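Local coordinates for fructose-1,6-bisphosphatase/inositol-1-monophosphatase (Thermotoga maritima, PDB 2P3N), which removes phosphate by hydrolysis from fructose 1,6-bisphosphate, inositol monophosphates and other phosphate esters, using magnesium, at residues H16-H21 / D79-T84; K35-E40 / N86-L91; F6-L11 / N117-A122; L179-V184 / I207-A212. All blocks are in the same frame, centred on the assembly; numbering follows the deposited sequence.

Contact 1 (H16-H21 / D79-T84). With MG (magnesium ion), chain E.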
loop_
_atom_site.group_PDB
_atom_site.type_symbol
_atom_site.label_atom_id
_atom_site.label_comp_id
_atom_site.label_asym_id
_atom_site.label_seq_id
_atom_site.Cartn_x
_atom_site.Cartn_y
_atom_site.Cartn_z
ATOM N N HIS A 16 5.589 11.511 2.952
ATOM C CA HIS A 16 5.792 10.721 4.164
ATOM C C HIS A 16 5.791 11.559 5.436
ATOM O O HIS A 16 5.391 11.082 6.499
ATOM C CB HIS A 16 7.097 9.940 4.059
ATOM C CG HIS A 16 7.061 8.862 3.029
ATOM N ND1 HIS A 16 6.225 7.770 3.127
ATOM C CD2 HIS A 16 7.735 8.719 1.863
ATOM C CE1 HIS A 16 6.384 7.003 2.064
ATOM N NE2 HIS A 16 7.295 7.556 1.280
ATOM N N LEU A 17 6.249 12.802 5.335
ATOM C CA LEU A 17 6.268 13.675 6.490
ATOM C C LEU A 17 4.829 13.976 6.846
ATOM O O LEU A 17 4.494 14.108 8.016
ATOM C CB LEU A 17 6.990 14.976 6.174
ATOM C CG LEU A 17 6.649 16.098 7.150
ATOM C CD1 LEU A 17 7.285 15.800 8.484
ATOM C CD2 LEU A 17 7.127 17.422 6.603
ATOM N N LEU A 18 3.979 14.093 5.829
ATOM C CA LEU A 18 2.569 14.387 6.047
ATOM C C LEU A 18 1.870 13.207 6.697
ATOM O O LEU A 18 0.942 13.388 7.484
ATOM C CB LEU A 18 1.861 14.714 4.722
ATOM C CG LEU A 18 2.228 16.012 3.996
ATOM C CD1 LEU A 18 1.360 16.161 2.777
ATOM C CD2 LEU A 18 2.034 17.191 4.911
ATOM N N MET A 19 2.317 11.999 6.367
ATOM C CA MET A 19 1.717 10.798 6.923
ATOM C C MET A 19 1.960 10.687 8.420
ATOM O O MET A 19 1.158 10.104 9.150
ATOM C CB MET A 19 2.254 9.570 6.208
ATOM C CG MET A 19 1.713 9.419 4.804
ATOM S SD MET A 19 -0.083 9.274 4.732
ATOM C CE MET A 19 -0.259 7.541 5.065
ATOM N N ILE A 20 3.073 11.249 8.873
ATOM C CA ILE A 20 3.401 11.236 10.285
ATOM C C ILE A 20 2.295 11.942 11.066
ATOM O O ILE A 20 1.864 11.474 12.120
ATOM C CB ILE A 20 4.726 11.988 10.553
ATOM C CG1 ILE A 20 5.901 11.194 9.988
ATOM C CG2 ILE A 20 4.884 12.244 12.044
ATOM C CD1 ILE A 20 7.248 11.757 10.308
ATOM N N HIS A 21 1.816 13.046 10.511
ATOM C CA HIS A 21 0.820 13.875 11.161
ATOM C C HIS A 21 -0.623 13.753 10.696
ATOM O O HIS A 21 -1.512 14.418 11.236
ATOM C CB HIS A 21 1.272 15.324 11.029
ATOM C CG HIS A 21 2.670 15.557 11.514
ATOM N ND1 HIS A 21 2.986 15.657 12.852
ATOM C CD2 HIS A 21 3.844 15.641 10.843
ATOM C CE1 HIS A 21 4.294 15.786 12.986
ATOM N NE2 HIS A 21 4.837 15.780 11.782
ATOM N N ASP A 79 1.442 23.721 -3.606
ATOM C CA ASP A 79 0.382 23.645 -2.624
ATOM C C ASP A 79 0.885 22.553 -1.684
ATOM O O ASP A 79 0.809 21.360 -1.996
ATOM C CB ASP A 79 -0.969 23.268 -3.230
ATOM C CG ASP A 79 -2.108 23.424 -2.222
ATOM O OD1 ASP A 79 -3.276 23.610 -2.629
ATOM O OD2 ASP A 79 -1.829 23.359 -1.010
ATOM N N PRO A 80 1.448 22.957 -0.532
ATOM C CA PRO A 80 1.968 22.000 0.448
ATOM C C PRO A 80 0.943 20.935 0.865
ATOM O O PRO A 80 1.294 19.771 1.038
ATOM C CB PRO A 80 2.422 22.902 1.603
ATOM C CG PRO A 80 1.513 24.111 1.482
ATOM C CD PRO A 80 1.511 24.336 -0.005
ATOM N N ILE A 81 -0.315 21.325 1.041
ATOM C CA ILE A 81 -1.351 20.357 1.398
ATOM C C ILE A 81 -2.658 20.796 0.796
ATOM O O ILE A 81 -3.290 21.722 1.294
ATOM C CB ILE A 81 -1.589 20.222 2.927
ATOM C CG1 ILE A 81 -0.335 19.700 3.628
ATOM C CG2 ILE A 81 -2.746 19.260 3.165
ATOM C CD1 ILE A 81 -0.466 19.558 5.128
ATOM N N ASP A 82 -3.057 20.142 -0.288
ATOM C CA ASP A 82 -4.320 20.475 -0.925
ATOM C C ASP A 82 -5.369 19.577 -0.274
ATOM O O ASP A 82 -5.454 18.389 -0.564
ATOM C CB ASP A 82 -4.233 20.230 -2.434
ATOM C CG ASP A 82 -5.503 20.639 -3.168
ATOM O OD1 ASP A 82 -5.523 20.567 -4.417
ATOM O OD2 ASP A 82 -6.482 21.030 -2.500
ATOM N N GLY A 83 -6.154 20.147 0.629
ATOM C CA GLY A 83 -7.160 19.362 1.320
ATOM C C GLY A 83 -6.768 19.290 2.785
ATOM O O GLY A 83 -6.818 18.229 3.410
ATOM N N THR A 84 -6.375 20.439 3.331
ATOM C CA THR A 84 -5.945 20.545 4.720
ATOM C C THR A 84 -7.014 20.107 5.726
ATOM O O THR A 84 -6.688 19.584 6.804
ATOM C CB THR A 84 -5.496 21.989 5.038
ATOM O OG1 THR A 84 -4.489 22.393 4.097
ATOM C CG2 THR A 84 -4.926 22.070 6.445
HETATM MG MG MG E . -3.183 23.675 0.657
HETATM O O HOH W 1 -4.988 23.944 -0.402
HETATM O O HOH W 2 -1.503 23.817 2.167
HETATM O O HOH W 3 -4.402 24.140 2.090
#

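Contact 2 (K35-E40 / N86-L91)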
loop_
_atom_site.group_PDB
_atom_site.type_symbol
_atom_site.label_atom_id
_atom_site.label_comp_id
_atom_site.label_asym_id
_atom_site.label_seq_id
_atom_site.Cartn_x
_atom_site.Cartn_y
_atom_site.Cartn_z
ATOM N N LYS A 35 -13.615 27.379 7.612
ATOM C CA LYS A 35 -13.602 26.526 6.419
ATOM C C LYS A 35 -12.291 26.680 5.655
ATOM O O LYS A 35 -12.011 25.936 4.719
ATOM C CB LYS A 35 -14.772 26.881 5.487
ATOM C CG LYS A 35 -16.153 26.725 6.115
ATOM C CD LYS A 35 -17.262 27.143 5.156
ATOM C CE LYS A 35 -17.426 26.167 4.002
ATOM N NZ LYS A 35 -18.090 24.901 4.422
ATOM N N ASP A 36 -11.494 27.659 6.064
ATOM C CA ASP A 36 -10.217 27.927 5.419
ATOM C C ASP A 36 -9.109 27.943 6.464
ATOM O O ASP A 36 -8.744 28.995 6.993
ATOM C CB ASP A 36 -10.281 29.265 4.689
ATOM C CG ASP A 36 -8.946 29.692 4.160
ATOM O OD1 ASP A 36 -8.220 28.822 3.635
ATOM O OD2 ASP A 36 -8.624 30.893 4.262
ATOM N N ILE A 37 -8.571 26.759 6.746
ATOM C CA ILE A 37 -7.528 26.603 7.752
ATOM C C ILE A 37 -6.149 26.218 7.214
ATOM O O ILE A 37 -5.979 25.848 6.050
ATOM C CB ILE A 37 -7.928 25.532 8.781
ATOM C CG1 ILE A 37 -8.159 24.201 8.054
ATOM C CG2 ILE A 37 -9.170 25.966 9.540
ATOM C CD1 ILE A 37 -8.235 22.993 8.964
ATOM N N VAL A 38 -5.166 26.308 8.095
ATOM C CA VAL A 38 -3.802 25.956 7.765
ATOM C C VAL A 38 -3.205 25.414 9.060
ATOM O O VAL A 38 -3.691 25.733 10.161
ATOM C CB VAL A 38 -2.988 27.193 7.270
ATOM C CG1 VAL A 38 -2.916 28.258 8.368
ATOM C CG2 VAL A 38 -1.584 26.766 6.844
ATOM N N THR A 39 -2.173 24.581 8.931
ATOM C CA THR A 39 -1.511 24.013 10.095
ATOM C C THR A 39 -0.014 24.245 9.987
ATOM O O THR A 39 0.471 24.784 8.992
ATOM C CB THR A 39 -1.789 22.489 10.221
ATOM O OG1 THR A 39 -1.056 21.765 9.219
ATOM C CG2 THR A 39 -3.267 22.216 10.045
ATOM N N GLU A 40 0.709 23.841 11.024
ATOM C CA GLU A 40 2.152 23.985 11.048
ATOM C C GLU A 40 2.793 22.966 10.101
ATOM O O GLU A 40 3.945 23.134 9.681
ATOM C CB GLU A 40 2.682 23.778 12.471
ATOM C CG GLU A 40 4.176 24.072 12.635
ATOM C CD GLU A 40 4.525 25.539 12.376
ATOM O OE1 GLU A 40 5.722 25.847 12.152
ATOM O OE2 GLU A 40 3.599 26.383 12.402
ATOM N N ASN A 86 -9.373 17.731 5.231
ATOM C CA ASN A 86 -9.355 16.277 5.193
ATOM C C ASN A 86 -8.155 15.798 5.991
ATOM O O ASN A 86 -8.275 14.957 6.887
ATOM C CB ASN A 86 -9.212 15.798 3.753
ATOM C CG ASN A 86 -10.528 15.709 3.036
ATOM O OD1 ASN A 86 -10.571 15.436 1.839
ATOM N ND2 ASN A 86 -11.617 15.929 3.761
ATOM N N PHE A 87 -6.996 16.354 5.640
ATOM C CA PHE A 87 -5.728 16.033 6.282
ATOM C C PHE A 87 -5.845 16.058 7.809
ATOM O O PHE A 87 -5.336 15.177 8.503
ATOM C CB PHE A 87 -4.655 17.035 5.830
ATOM C CG PHE A 87 -3.327 16.817 6.485
ATOM C CD1 PHE A 87 -2.519 15.747 6.106
ATOM C CD2 PHE A 87 -2.924 17.622 7.547
ATOM C CE1 PHE A 87 -1.336 15.475 6.779
ATOM C CE2 PHE A 87 -1.746 17.363 8.228
ATOM C CZ PHE A 87 -0.948 16.284 7.845
ATOM N N VAL A 88 -6.519 17.083 8.320
ATOM C CA VAL A 88 -6.718 17.256 9.756
ATOM C C VAL A 88 -7.673 16.234 10.361
ATOM O O VAL A 88 -7.428 15.728 11.449
ATOM C CB VAL A 88 -7.243 18.691 10.066
ATOM C CG1 VAL A 88 -7.816 18.763 11.474
ATOM C CG2 VAL A 88 -6.105 19.690 9.925
ATOM N N HIS A 89 -8.750 15.916 9.662
ATOM C CA HIS A 89 -9.715 14.974 10.206
ATOM C C HIS A 89 -9.332 13.526 10.014
ATOM O O HIS A 89 -9.907 12.636 10.647
ATOM C CB HIS A 89 -11.104 15.240 9.628
ATOM C CG HIS A 89 -11.761 16.456 10.208
ATOM N ND1 HIS A 89 -12.978 16.409 10.848
ATOM C CD2 HIS A 89 -11.355 17.745 10.266
ATOM C CE1 HIS A 89 -13.294 17.617 11.277
ATOM N NE2 HIS A 89 -12.326 18.447 10.935
ATOM N N GLY A 90 -8.355 13.287 9.144
ATOM C CA GLY A 90 -7.906 11.928 8.925
ATOM C C GLY A 90 -8.419 11.278 7.666
ATOM O O GLY A 90 -8.265 10.069 7.501
ATOM N N LEU A 91 -9.046 12.053 6.786
ATOM C CA LEU A 91 -9.527 11.501 5.526
ATOM C C LEU A 91 -8.359 11.419 4.560
ATOM O O LEU A 91 -7.524 12.326 4.501
ATOM C CB LEU A 91 -10.619 12.367 4.924
ATOM C CG LEU A 91 -11.964 12.201 5.620
ATOM C CD1 LEU A 91 -12.926 13.298 5.171
ATOM C CD2 LEU A 91 -12.504 10.820 5.311
#

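Contact 3 (F6-L11 / N117-A122)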
loop_
_atom_site.group_PDB
_atom_site.type_symbol
_atom_site.label_atom_id
_atom_site.label_comp_id
_atom_site.label_asym_id
_atom_site.label_seq_id
_atom_site.Cartn_x
_atom_site.Cartn_y
_atom_site.Cartn_z
ATOM N N PHE A 6 12.311 14.920 -10.583
ATOM C CA PHE A 6 12.667 15.644 -9.367
ATOM C C PHE A 6 11.407 15.911 -8.558
ATOM O O PHE A 6 11.378 15.740 -7.346
ATOM C CB PHE A 6 13.319 16.975 -9.765
ATOM C CG PHE A 6 13.392 17.988 -8.657
ATOM C CD1 PHE A 6 14.469 18.009 -7.780
ATOM C CD2 PHE A 6 12.382 18.936 -8.500
ATOM C CE1 PHE A 6 14.541 18.969 -6.754
ATOM C CE2 PHE A 6 12.439 19.899 -7.480
ATOM C CZ PHE A 6 13.518 19.916 -6.606
ATOM N N SER A 7 10.369 16.340 -9.261
ATOM C CA SER A 7 9.088 16.663 -8.663
ATOM C C SER A 7 8.409 15.436 -8.076
ATOM O O SER A 7 7.872 15.474 -6.972
ATOM C CB SER A 7 8.187 17.298 -9.723
ATOM O OG SER A 7 8.789 18.473 -10.249
ATOM N N ILE A 8 8.419 14.348 -8.832
ATOM C CA ILE A 8 7.814 13.107 -8.383
ATOM C C ILE A 8 8.487 12.618 -7.107
ATOM O O ILE A 8 7.809 12.339 -6.111
ATOM C CB ILE A 8 7.934 12.021 -9.459
ATOM C CG1 ILE A 8 7.079 12.415 -10.668
ATOM C CG2 ILE A 8 7.494 10.670 -8.904
ATOM C CD1 ILE A 8 7.316 11.562 -11.905
ATOM N N LYS A 9 9.812 12.527 -7.129
ATOM C CA LYS A 9 10.544 12.053 -5.967
ATOM C C LYS A 9 10.449 12.974 -4.762
ATOM O O LYS A 9 10.492 12.518 -3.628
ATOM C CB LYS A 9 12.002 11.829 -6.345
ATOM C CG LYS A 9 12.122 10.861 -7.496
ATOM C CD LYS A 9 13.549 10.475 -7.794
ATOM C CE LYS A 9 13.556 9.424 -8.875
ATOM N NZ LYS A 9 14.917 9.146 -9.376
ATOM N N LEU A 10 10.310 14.270 -5.013
ATOM C CA LEU A 10 10.217 15.266 -3.949
ATOM C C LEU A 10 8.877 15.153 -3.253
ATOM O O LEU A 10 8.803 15.108 -2.032
ATOM C CB LEU A 10 10.328 16.678 -4.524
ATOM C CG LEU A 10 11.196 17.753 -3.872
ATOM C CD1 LEU A 10 10.685 19.093 -4.377
ATOM C CD2 LEU A 10 11.141 17.705 -2.356
ATOM N N LEU A 11 7.806 15.128 -4.031
ATOM C CA LEU A 11 6.489 15.029 -3.430
ATOM C C LEU A 11 6.288 13.679 -2.765
ATOM O O LEU A 11 5.553 13.574 -1.790
ATOM C CB LEU A 11 5.392 15.266 -4.472
ATOM C CG LEU A 11 5.337 16.639 -5.152
ATOM C CD1 LEU A 11 3.891 17.046 -5.247
ATOM C CD2 LEU A 11 6.135 17.678 -4.387
ATOM N N ASN A 117 -1.227 6.589 -2.043
ATOM C CA ASN A 117 -0.106 6.132 -2.859
ATOM C C ASN A 117 -0.430 6.311 -4.342
ATOM O O ASN A 117 -0.163 5.449 -5.173
ATOM C CB ASN A 117 0.232 4.677 -2.555
ATOM C CG ASN A 117 1.126 4.543 -1.357
ATOM O OD1 ASN A 117 2.276 4.973 -1.384
ATOM N ND2 ASN A 117 0.603 3.963 -0.288
ATOM N N GLU A 118 -1.016 7.455 -4.660
ATOM C CA GLU A 118 -1.365 7.771 -6.027
ATOM C C GLU A 118 -0.560 8.970 -6.462
ATOM O O GLU A 118 -0.591 10.014 -5.815
ATOM C CB GLU A 118 -2.844 8.095 -6.128
ATOM C CG GLU A 118 -3.729 6.954 -5.684
ATOM C CD GLU A 118 -5.191 7.256 -5.875
ATOM O OE1 GLU A 118 -5.969 6.283 -5.995
ATOM O OE2 GLU A 118 -5.555 8.458 -5.901
ATOM N N THR A 119 0.183 8.810 -7.549
ATOM C CA THR A 119 0.983 9.896 -8.073
ATOM C C THR A 119 0.601 10.100 -9.533
ATOM O O THR A 119 0.955 9.308 -10.405
ATOM C CB THR A 119 2.506 9.614 -7.982
ATOM O OG1 THR A 119 2.844 9.147 -6.667
ATOM C CG2 THR A 119 3.287 10.916 -8.238
ATOM N N LEU A 120 -0.143 11.173 -9.773
ATOM C CA LEU A 120 -0.591 11.530 -11.100
ATOM C C LEU A 120 0.285 12.683 -11.580
ATOM O O LEU A 120 0.521 13.632 -10.840
ATOM C CB LEU A 120 -2.064 11.940 -11.038
ATOM C CG LEU A 120 -2.912 10.812 -10.443
ATOM C CD1 LEU A 120 -3.052 11.035 -8.954
ATOM C CD2 LEU A 120 -4.283 10.769 -11.090
ATOM N N TYR A 121 0.792 12.593 -12.804
ATOM C CA TYR A 121 1.641 13.653 -13.336
ATOM C C TYR A 121 1.579 13.760 -14.847
ATOM O O TYR A 121 1.128 12.850 -15.533
ATOM C CB TYR A 121 3.095 13.438 -12.921
ATOM C CG TYR A 121 3.606 12.061 -13.239
ATOM C CD1 TYR A 121 3.328 10.983 -12.402
ATOM C CD2 TYR A 121 4.321 11.822 -14.408
ATOM C CE1 TYR A 121 3.749 9.695 -12.723
ATOM C CE2 TYR A 121 4.744 10.539 -14.742
ATOM C CZ TYR A 121 4.454 9.483 -13.897
ATOM O OH TYR A 121 4.862 8.221 -14.237
ATOM N N ALA A 122 2.050 14.885 -15.361
ATOM C CA ALA A 122 2.065 15.122 -16.795
ATOM C C ALA A 122 3.029 16.240 -17.151
ATOM O O ALA A 122 3.062 17.275 -16.491
ATOM C CB ALA A 122 0.662 15.480 -17.290
#

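Contact 4 (L179-V184 / I207-A212)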
loop_
_atom_site.group_PDB
_atom_site.type_symbol
_atom_site.label_atom_id
_atom_site.label_comp_id
_atom_site.label_asym_id
_atom_site.label_seq_id
_atom_site.Cartn_x
_atom_site.Cartn_y
_atom_site.Cartn_z
ATOM N N LEU A 179 -6.319 16.771 -6.638
ATOM C CA LEU A 179 -6.605 15.360 -6.841
ATOM C C LEU A 179 -7.878 15.123 -7.655
ATOM O O LEU A 179 -7.963 14.147 -8.394
ATOM C CB LEU A 179 -6.703 14.648 -5.493
ATOM C CG LEU A 179 -6.740 13.117 -5.520
ATOM C CD1 LEU A 179 -5.542 12.559 -6.290
ATOM C CD2 LEU A 179 -6.741 12.607 -4.090
ATOM N N ASN A 180 -8.861 16.010 -7.533
ATOM C CA ASN A 180 -10.106 15.845 -8.278
ATOM C C ASN A 180 -9.933 16.169 -9.741
ATOM O O ASN A 180 -10.587 15.572 -10.590
ATOM C CB ASN A 180 -11.215 16.724 -7.698
ATOM C CG ASN A 180 -11.822 16.140 -6.437
ATOM O OD1 ASN A 180 -12.672 16.763 -5.796
ATOM N ND2 ASN A 180 -11.393 14.935 -6.076
ATOM N N ALA A 181 -9.062 17.125 -10.039
ATOM C CA ALA A 181 -8.814 17.509 -11.420
ATOM C C ALA A 181 -8.069 16.374 -12.093
ATOM O O ALA A 181 -8.373 16.002 -13.223
ATOM C CB ALA A 181 -7.982 18.772 -11.469
ATOM N N ALA A 182 -7.090 15.827 -11.373
ATOM C CA ALA A 182 -6.255 14.722 -11.856
ATOM C C ALA A 182 -7.063 13.448 -12.066
ATOM O O ALA A 182 -6.742 12.639 -12.936
ATOM C CB ALA A 182 -5.126 14.459 -10.877
ATOM N N TYR A 183 -8.108 13.269 -11.269
ATOM C CA TYR A 183 -8.942 12.096 -11.404
ATOM C C TYR A 183 -9.665 12.086 -12.744
ATOM O O TYR A 183 -9.957 11.019 -13.277
ATOM C CB TYR A 183 -9.948 12.026 -10.254
ATOM C CG TYR A 183 -9.445 11.253 -9.051
ATOM C CD1 TYR A 183 -8.113 10.816 -8.977
ATOM C CD2 TYR A 183 -10.287 10.972 -7.980
ATOM C CE1 TYR A 183 -7.633 10.119 -7.857
ATOM C CE2 TYR A 183 -9.823 10.280 -6.861
ATOM C CZ TYR A 183 -8.497 9.858 -6.804
ATOM O OH TYR A 183 -8.035 9.195 -5.686
ATOM N N VAL A 184 -9.958 13.262 -13.296
ATOM C CA VAL A 184 -10.638 13.300 -14.587
ATOM C C VAL A 184 -9.626 12.879 -15.641
ATOM O O VAL A 184 -9.958 12.186 -16.604
ATOM C CB VAL A 184 -11.197 14.723 -14.947
ATOM C CG1 VAL A 184 -11.802 15.393 -13.719
ATOM C CG2 VAL A 184 -10.116 15.580 -15.568
ATOM N N ILE A 207 -2.538 20.746 -16.635
ATOM C CA ILE A 207 -1.778 20.090 -17.687
ATOM C C ILE A 207 -2.039 18.589 -17.703
ATOM O O ILE A 207 -1.944 17.944 -18.746
ATOM C CB ILE A 207 -0.251 20.354 -17.543
ATOM C CG1 ILE A 207 0.495 19.714 -18.722
ATOM C CG2 ILE A 207 0.267 19.818 -16.215
ATOM C CD1 ILE A 207 1.943 20.149 -18.870
ATOM N N ILE A 208 -2.382 18.036 -16.545
ATOM C CA ILE A 208 -2.660 16.610 -16.431
ATOM C C ILE A 208 -3.957 16.233 -17.137
ATOM O O ILE A 208 -4.055 15.154 -17.719
ATOM C CB ILE A 208 -2.740 16.169 -14.954
ATOM C CG1 ILE A 208 -1.343 16.193 -14.336
ATOM C CG2 ILE A 208 -3.354 14.778 -14.852
ATOM C CD1 ILE A 208 -1.342 16.086 -12.832
ATOM N N VAL A 209 -4.952 17.113 -17.084
ATOM C CA VAL A 209 -6.224 16.841 -17.746
ATOM C C VAL A 209 -6.099 16.972 -19.265
ATOM O O VAL A 209 -6.585 16.135 -20.008
ATOM C CB VAL A 209 -7.322 17.796 -17.267
ATOM C CG1 VAL A 209 -8.609 17.500 -18.008
ATOM C CG2 VAL A 209 -7.530 17.643 -15.776
ATOM N N LYS A 210 -5.434 18.023 -19.720
ATOM C CA LYS A 210 -5.262 18.250 -21.144
ATOM C C LYS A 210 -4.309 17.245 -21.786
ATOM O O LYS A 210 -4.550 16.799 -22.910
ATOM C CB LYS A 210 -4.784 19.687 -21.386
ATOM C CG LYS A 210 -5.731 20.738 -20.804
ATOM C CD LYS A 210 -5.434 22.151 -21.292
ATOM C CE LYS A 210 -4.084 22.660 -20.811
ATOM N NZ LYS A 210 -3.858 24.080 -21.211
ATOM N N GLU A 211 -3.231 16.887 -21.090
ATOM C CA GLU A 211 -2.284 15.906 -21.626
ATOM C C GLU A 211 -2.938 14.528 -21.669
ATOM O O GLU A 211 -2.489 13.632 -22.378
ATOM C CB GLU A 211 -1.018 15.850 -20.775
ATOM C CG GLU A 211 -0.025 16.934 -21.109
ATOM C CD GLU A 211 0.593 16.754 -22.484
ATOM O OE1 GLU A 211 0.668 17.748 -23.234
ATOM O OE2 GLU A 211 1.015 15.627 -22.817
ATOM N N ALA A 212 -4.007 14.371 -20.896
ATOM C CA ALA A 212 -4.765 13.125 -20.855
ATOM C C ALA A 212 -5.946 13.275 -21.801
ATOM O O ALA A 212 -6.952 12.575 -21.654
ATOM C CB ALA A 212 -5.272 12.849 -19.447
#

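Contact 1 (H16-H21 / D79-T84)
Leu18 of helix 2-21 meets Ile81 flank to flank, the two branched chains lying side by side and running opposite ways. Leu18 CD2 presses on Ile81 CD1 at 3.4 Å, tighter than a usual carbon contact, and on Ile81 CG1 at 3.7 Å. The second methyl, Leu18 CD1, reaches the preceding carbonyl, 4.0 Å from Pro80 O. Ile81 keeps CG1 anti to its own carbonyl carbon (chi1 -63°), which sends the chain to the helix while its carbonyl serves the metal on the far side. This is the Asp-Pro-Ile-Asp-Gly-Thr signature of the inositol monophosphatase superfamily, whose backbone turns a corner at Pro80. Magnesium is bound by Asp79 OD2 at 2.2 Å, by Ile81 O at 2.1 Å, by Glu65 and by three waters. Those waters are held in turn by Asp79 OD1, Ile81 N and Thr84 OG1, so the loop grips both the ion and its hydration shell. With an alanine at Leu18, the methyls behind Ile81 would be gone, which would probably open a gap and let this metal-binding residue shift. Farther out, Phe87 packs on both Leu18 and Ile81, and Asp42 hydrogen-bonds Thr84 OG1. On the helix, Leu17 packs on Ile20, and Met19 on His16, of a second subunit.

Contact 2 (K35-E40 / N86-L91)
Val88 offers one methyl, CG2, to two partners, and joins helix 84-89 to strand 37-38 of the short antiparallel hairpin 29-30/37-38 of the inositol monophosphatase fold and to Thr39, which follows it. Its nearer neighbour is Thr39 CG2, 3.8 Å from Val88 CG2, the two side chains overlapping head to tail. Ile37 comes in at a slant and touches with its end, Ile37 CD1 lying 4.0 Å from Val88 CG2. This small apolar patch is the closest part of the contact. Thr39 is split between two tasks: chi1 of 73° turns CG2 to the valine and OG1 to helix 40-56, where it hydrogen-bonds Asp42 OD2 and caps Ile41 N. Phe87 comes no nearer than 4.6 Å, from CE2 to Thr39 OG1, and meets Phe94 edge-to-face instead. The outer side is looser. Val88 itself is partly exposed, as are Lys35, Asp36 and Glu40; Lys35 NZ reaches across the assembly to hydrogen-bond Glu165 O and Arg169 O of a third subunit. The helix ends at His89, and Gly90 leaves it with positive phi (102°), while Asn86 O accepts from both Gly90 N at 2.8 Å and Leu91 N at 3.0 Å.

Contact 3 (F6-L11 / N117-A122)
Ile8 sets its end methyl squarely over the ring of Tyr121. CD1 of Ile8 stands 3.8 Å from the centroid of that ring and 4° off its normal, a CH-pi contact in which all six ring carbons lie at nearly the same distance from the methyl. The extended isoleucine chain carries CD1 out from the helix, while in the tyrosine chi1 of 52° brings the ring to the helix and chi2 of -81° turns its face to the methyl. The shorter Ile8 branch faces Thr119, with Ile8 CG2 at 4.3 Å from Thr119 CG2, a looser touch. Thr119 turns its hydroxyl elsewhere, to His112 ND1 and Arg12 NE. A serine in place of Tyr121 would probably leave Ile8 CD1 without the face it rests on, opening a gap between helix and sheet. Gly132 of a fourth subunit packs against both Ile8 and Tyr121. Thr119 and Tyr121, two positions apart on strand 118-123, look to the same side of the seven-stranded sheet, and the strand starts from a G1 beta bulge in which Asn117 and Glu118 both face Ala113. Next along the sheet, the Tyr121 ring meets Phe129 with the planes nearly parallel. Helix 2-21 thus lies on this side of the sheet, with Leu10 packed on helix 40-56 and Leu11 on strands 95-102 and 105-113.

Contact 4 (L179-V184 / I207-A212)
Val184 has chi1 at -40°, which leaves CG2 flanked by its own backbone N and carbonyl carbon and points it at Val209, whose CG1 is anti to the backbone N (chi1 178°). Both methyls of Val209 then face Val184 CG2, which lies 3.3 Å from Val209 CG2 and 3.5 Å from Val209 CG1. These spacings are tighter than normal packing, and at 2.20 Å resolution the exact values are doubtful. The pair belongs to the inner helical layer of the alpha-beta-alpha-beta-alpha sandwich of this superfamily: segments 179-184 and 207-211 of its helices run almost parallel, 6° apart, their axes 8.2 Å from each other at closest approach. The small Ala181 and Ala182 are consistent with so close an approach; the CA atoms of Ala182 and Ile208 are 6.1 Å apart. Strands lie on both sides of the layer. Ala181, Val184 and Val209 all rest on Phe233 of the five-stranded sheet, whereas Ala182 packs on Leu120 and Ile208 on Ala122 of the seven-stranded one. No hydrogen bond passes from one segment to the other. Val209 CG2 also touches Ala181, 3.1 Å from its O and 4.5 Å from its CB, and Ile208 CG2 sits 4.2 Å from Ala182 CA and 4.4 Å from Ala182 CB.

Overall arrangement
All four contacts are apolar across their segments, but they serve different parts of the fold. Contacts 1 and 3 use opposite ends of helix 2-21, one beside the metal loop and the other on the seven-stranded sheet. The segments of contacts 1 and 2 alternate along the chain, helix 84-89 following strand 81-82; polar chemistry here belongs to the magnesium site and the capping threonine. Contact 2, its centre about 16 Å from that of the chain, is the most peripheral and includes the partly exposed Val88. The centre of contact 4 lies about 8 Å from that of the chain, the most central; its touching side chains are all aliphatic. Contacts 3 and 4 meet where Glu118 OE2 and Tyr183 OH, 2.6 Å apart, probably share a hydrogen bond.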